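Local coordinates for ESAT-6/WXG100 secretion system protein (Streptococcus gallolyticus, PDB 7JQE) that is an extracellular fragment of EsaA, a membrane subunit of the bacterial type VIIb secretion system, and probably contributes to toxin export, at residues 153-156 with 157-161; 478-481 with 482-486. All coordinates share one frame; numbering follows the deposited sequence.

Contact 1 of 2, residues 153-156 with 157-161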
loop_
_atom_site.group_PDB
_atom_site.type_symbol
_atom_site.label_atom_id
_atom_site.label_comp_id
_atom_site.label_asym_id
_atom_site.label_seq_id
_atom_site.Cartn_x
_atom_site.Cartn_y
_atom_site.Cartn_z
ATOM N N GLU A 153 -1.920 -59.573 -20.587
ATOM C CA GLU A 153 -1.172 -58.321 -20.584
ATOM C C GLU A 153 -1.219 -57.654 -21.953
ATOM O O GLU A 153 -1.283 -56.423 -22.048
ATOM C CB GLU A 153 0.273 -58.565 -20.146
ATOM C CG GLU A 153 0.432 -58.876 -18.661
ATOM C CD GLU A 153 -0.013 -57.732 -17.759
ATOM O OE1 GLU A 153 -0.446 -56.679 -18.279
ATOM O OE2 GLU A 153 0.071 -57.886 -16.521
ATOM N N GLU A 154 -1.189 -58.449 -23.025
ATOM C CA GLU A 154 -1.357 -57.883 -24.357
ATOM C C GLU A 154 -2.724 -57.229 -24.507
ATOM O O GLU A 154 -2.868 -56.251 -25.249
ATOM C CB GLU A 154 -1.155 -58.968 -25.416
ATOM C CG GLU A 154 -1.194 -58.461 -26.848
ATOM C CD GLU A 154 -1.000 -59.573 -27.865
ATOM O OE1 GLU A 154 -0.817 -60.741 -27.454
ATOM O OE2 GLU A 154 -1.034 -59.277 -29.078
ATOM N N ARG A 155 -3.733 -57.749 -23.801
ATOM C CA ARG A 155 -5.070 -57.169 -23.860
ATOM C C ARG A 155 -5.131 -55.853 -23.090
ATOM O O ARG A 155 -5.668 -54.855 -23.585
ATOM C CB ARG A 155 -6.084 -58.177 -23.319
ATOM C CG ARG A 155 -7.542 -57.798 -23.509
ATOM C CD ARG A 155 -8.397 -59.053 -23.665
ATOM N NE ARG A 155 -7.779 -60.205 -23.011
ATOM C CZ ARG A 155 -8.058 -60.609 -21.776
ATOM N NH1 ARG A 155 -8.958 -59.961 -21.051
ATOM N NH2 ARG A 155 -7.438 -61.664 -21.265
ATOM N N LYS A 156 -4.578 -55.833 -21.874
ATOM C CA LYS A 156 -4.544 -54.600 -21.093
ATOM C C LYS A 156 -3.803 -53.493 -21.833
ATOM O O LYS A 156 -4.235 -52.335 -21.827
ATOM C CB LYS A 156 -3.895 -54.857 -19.734
ATOM C CG LYS A 156 -4.848 -55.387 -18.680
ATOM C CD LYS A 156 -4.112 -55.691 -17.384
ATOM C CE LYS A 156 -5.044 -55.587 -16.187
ATOM N NZ LYS A 156 -6.277 -56.404 -16.369
ATOM N N LEU A 157 -2.678 -53.825 -22.470
ATOM C CA LEU A 157 -1.941 -52.819 -23.228
ATOM C C LEU A 157 -2.804 -52.231 -24.339
ATOM O O LEU A 157 -2.853 -51.010 -24.527
ATOM C CB LEU A 157 -0.660 -53.426 -23.800
ATOM C CG LEU A 157 0.228 -52.455 -24.583
ATOM C CD1 LEU A 157 0.666 -51.290 -23.699
ATOM C CD2 LEU A 157 1.432 -53.168 -25.175
ATOM N N ALA A 158 -3.505 -53.094 -25.081
ATOM C CA ALA A 158 -4.355 -52.620 -26.169
ATOM C C ALA A 158 -5.471 -51.718 -25.653
ATOM O O ALA A 158 -5.820 -50.722 -26.297
ATOM C CB ALA A 158 -4.938 -53.808 -26.933
ATOM N N ILE A 159 -6.056 -52.061 -24.504
ATOM C CA ILE A 159 -7.119 -51.238 -23.935
ATOM C C ILE A 159 -6.571 -49.879 -23.524
ATOM O O ILE A 159 -7.146 -48.833 -23.848
ATOM C CB ILE A 159 -7.781 -51.961 -22.748
ATOM C CG1 ILE A 159 -8.412 -53.279 -23.208
ATOM C CG2 ILE A 159 -8.818 -51.059 -22.085
ATOM C CD1 ILE A 159 -8.918 -54.159 -22.078
ATOM N N LYS A 160 -5.445 -49.874 -22.809
ATOM C CA LYS A 160 -4.847 -48.619 -22.366
ATOM C C LYS A 160 -4.541 -47.707 -23.549
ATOM O O LYS A 160 -4.874 -46.517 -23.532
ATOM C CB LYS A 160 -3.582 -48.908 -21.556
ATOM C CG LYS A 160 -2.745 -47.688 -21.245
ATOM C CD LYS A 160 -1.667 -48.016 -20.226
ATOM C CE LYS A 160 -2.275 -48.429 -18.893
ATOM N NZ LYS A 160 -1.241 -48.670 -17.845
ATOM N N ILE A 161 -3.913 -48.251 -24.592
ATOM C CA ILE A 161 -3.565 -47.441 -25.756
ATOM C C ILE A 161 -4.814 -46.842 -26.388
ATOM O O ILE A 161 -4.795 -45.707 -26.880
ATOM C CB ILE A 161 -2.763 -48.276 -26.769
ATOM C CG1 ILE A 161 -1.398 -48.648 -26.188
ATOM C CG2 ILE A 161 -2.612 -47.521 -28.081
ATOM C CD1 ILE A 161 -0.524 -49.432 -27.136
#
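Arg155 and Ile159 meet because their first torsions send them along the same side of the helix. The arginine sets CG opposite its own backbone N (chi1 -171°), while the isoleucine holds CG1 beside its N (chi1 -61°) and then runs out extended to CD1. The two side chains lie alongside one another, pointing the same way, and Arg155 CG comes 4.1 Å from Ile159 CD1. The same torsion in Ile159 lays CG1 over the carbonyl oxygen one turn back, 3.2 Å from Arg155 O, so the branched side chain shields a backbone acceptor already engaged by Ile159 N. The arginine chain bends within its methylenes, at chi2 and chi3, and its NE makes a weak hydrogen bond with Thr149 O; the side chain also touches Tyr146.

Beneath the side chains run successive i to i+4 bonds. Leu157 N reaches Glu153 O at 3.0 Å, and Lys160 N gives Lys156 O a nearly straight bond of 2.9 Å. The bond from Ala158 N to Glu154 O is longer, 3.2 Å, and its donor stands above the carbonyl plane. The small methyl of Ala158 rests by two carbonyls, its CB 3.6 Å from both Arg155 O and Glu154 O.

Glu153 and Glu154 are exposed in the first turn, where acids would probably be favoured by the helix dipole; Asn151 OD1 accepts a hydrogen bond from Glu154 N there. Leu157 also lies on the surface, whereas Arg155 and Ile159 are buried, the latter against Thr480. Lys156 touches Thr477 and Glu478 with its long chain. Unbroken i to i+4 bonding of this kind is characteristic of an alpha-helix, here the short helix 152-164, packed through one face on the long helix 462-491.

Contact 2 of 2, residues 478-481 with 482-486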
loop_
_atom_site.group_PDB
_atom_site.type_symbol
_atom_site.label_atom_id
_atom_site.label_comp_id
_atom_site.label_asym_id
_atom_site.label_seq_id
_atom_site.Cartn_x
_atom_site.Cartn_y
_atom_site.Cartn_z
ATOM N N GLU A 478 -8.505 -52.160 -15.933
ATOM C CA GLU A 478 -8.666 -53.399 -15.180
ATOM C C GLU A 478 -10.126 -53.831 -15.125
ATOM O O GLU A 478 -10.425 -55.031 -15.166
ATOM C CB GLU A 478 -8.088 -53.232 -13.774
ATOM C CG GLU A 478 -6.579 -53.058 -13.765
ATOM C CD GLU A 478 -6.011 -52.854 -12.375
ATOM O OE1 GLU A 478 -6.802 -52.754 -11.414
ATOM O OE2 GLU A 478 -4.769 -52.790 -12.244
ATOM N N LEU A 479 -11.050 -52.873 -15.033
ATOM C CA LEU A 479 -12.466 -53.224 -15.033
ATOM C C LEU A 479 -12.909 -53.736 -16.397
ATOM O O LEU A 479 -13.714 -54.671 -16.480
ATOM C CB LEU A 479 -13.306 -52.024 -14.609
ATOM C CG LEU A 479 -13.145 -51.592 -13.151
ATOM C CD1 LEU A 479 -13.538 -50.128 -12.980
ATOM C CD2 LEU A 479 -13.971 -52.484 -12.242
ATOM N N THR A 480 -12.404 -53.136 -17.477
ATOM C CA THR A 480 -12.720 -53.650 -18.806
ATOM C C THR A 480 -12.156 -55.053 -18.993
ATOM O O THR A 480 -12.840 -55.943 -19.510
ATOM C CB THR A 480 -12.183 -52.710 -19.885
ATOM O OG1 THR A 480 -12.880 -51.463 -19.825
ATOM C CG2 THR A 480 -12.386 -53.322 -21.264
ATOM N N ASN A 481 -10.910 -55.270 -18.568
ATOM C CA ASN A 481 -10.311 -56.593 -18.679
ATOM C C ASN A 481 -11.093 -57.623 -17.877
ATOM O O ASN A 481 -11.212 -58.783 -18.290
ATOM C CB ASN A 481 -8.855 -56.544 -18.217
ATOM C CG ASN A 481 -8.155 -57.876 -18.378
ATOM O OD1 ASN A 481 -7.727 -58.235 -19.474
ATOM N ND2 ASN A 481 -8.039 -58.619 -17.285
ATOM N N GLU A 482 -11.634 -57.220 -16.724
ATOM C CA GLU A 482 -12.407 -58.151 -15.909
ATOM C C GLU A 482 -13.728 -58.505 -16.581
ATOM O O GLU A 482 -14.164 -59.664 -16.539
ATOM C CB GLU A 482 -12.637 -57.557 -14.518
ATOM C CG GLU A 482 -11.367 -57.473 -13.675
ATOM C CD GLU A 482 -11.342 -56.266 -12.752
ATOM O OE1 GLU A 482 -12.347 -55.530 -12.703
ATOM O OE2 GLU A 482 -10.314 -56.051 -12.078
ATOM N N ILE A 483 -14.372 -57.526 -17.221
ATOM C CA ILE A 483 -15.595 -57.811 -17.968
ATOM C C ILE A 483 -15.322 -58.830 -19.069
ATOM O O ILE A 483 -16.115 -59.750 -19.298
ATOM C CB ILE A 483 -16.188 -56.511 -18.539
ATOM C CG1 ILE A 483 -16.497 -55.526 -17.408
ATOM C CG2 ILE A 483 -17.432 -56.809 -19.357
ATOM C CD1 ILE A 483 -17.051 -54.208 -17.883
ATOM N N ILE A 484 -14.197 -58.678 -19.770
ATOM C CA ILE A 484 -13.853 -59.606 -20.841
ATOM C C ILE A 484 -13.709 -61.017 -20.288
ATOM O O ILE A 484 -14.221 -61.986 -20.863
ATOM C CB ILE A 484 -12.574 -59.144 -21.559
ATOM C CG1 ILE A 484 -12.856 -57.897 -22.399
ATOM C CG2 ILE A 484 -11.999 -60.261 -22.410
ATOM C CD1 ILE A 484 -11.631 -57.326 -23.089
ATOM N N GLU A 485 -13.016 -61.155 -19.156
ATOM C CA GLU A 485 -12.827 -62.480 -18.577
ATOM C C GLU A 485 -14.144 -63.061 -18.072
ATOM O O GLU A 485 -14.394 -64.263 -18.220
ATOM C CB GLU A 485 -11.788 -62.424 -17.459
ATOM C CG GLU A 485 -10.358 -62.416 -17.967
ATOM C CD GLU A 485 -9.340 -62.234 -16.857
ATOM O OE1 GLU A 485 -9.752 -62.019 -15.696
ATOM O OE2 GLU A 485 -8.127 -62.304 -17.145
ATOM N N LEU A 486 -15.003 -62.226 -17.482
ATOM C CA LEU A 486 -16.293 -62.725 -17.013
ATOM C C LEU A 486 -17.157 -63.193 -18.177
ATOM O O LEU A 486 -17.792 -64.251 -18.101
ATOM C CB LEU A 486 -17.015 -61.651 -16.199
ATOM C CG LEU A 486 -18.358 -62.056 -15.583
ATOM C CD1 LEU A 486 -18.232 -63.347 -14.791
ATOM C CD2 LEU A 486 -18.894 -60.942 -14.699
#
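Ile483 and Ile484 use their gamma carbons to cover carbonyls one turn back: Ile483 CG1 is 3.1 Å from Leu479 O, and Ile484 CG1 is 3.5 Å from Thr480 O. In both, CG1 reaches the carbonyl because it sits beside the backbone N, with chi1 -59° in Ile483 and -71° in Ile484. Both carbonyls also receive backbone bonds, from Ile483 N to Leu479 O at 3.0 Å and from Ile484 N to Thr480 O at 3.1 Å. Beta-branched isoleucine suits these places, since one branch covers the carbonyl while the rest of the side chain packs against neighbouring parts of the fold.

The next bond in the series runs from Glu485 N to Asn481 O at 3.1 Å. Glu485 stretches out past its CG, which passes 3.7 Å from the same Asn481 O. Glu482 turns back toward Leu479 and Glu478, but the model is too tight around Glu478 O, and the position of the Glu482 carboxylate is doubtful.

Farther out, Leu479 and Ile483 pack on helix 102-135, at Val130 and Val123, and Ile484 meets Ile143 and Tyr146. Thr480 OG1 is held between Arg127 NH1 and Tyr476 O, which lets a small hydroxyl be buried with its polarity met. Lys129 of the second subunit forms a salt bridge with Glu478 OE2, while Thr126 of that subunit packs on Glu478 and Glu482.

Glu482 is buried, and Glu478 and Glu485 are partly exposed. The nearby acids Glu478 and Glu482 may repel each other, a cost that Lys129 of the second subunit, bound to Glu478, would be expected to offset in part, so the chemistry ties this helix face to the dimer interface.

In the fold
The two contacts lie on neighbouring helices, 152-164 and 462-491, with centres about 12 Å apart, and they touch directly although more than 300 residues separate them in sequence. Ile159 CD1 of contact 1 packs 3.7 Å from Thr480 CG2 of contact 2, and the guanidinium of Arg155 lies against Ile484. Contact 1 covers one flank of helix 462-491; helix 102-135 and the second subunit meet other parts of it, consistent with contact 2 being the more buried. The centres of contacts 1 and 2 lie about 58 Å and 62 Å from the centre of the elongated chain, in a helical end region.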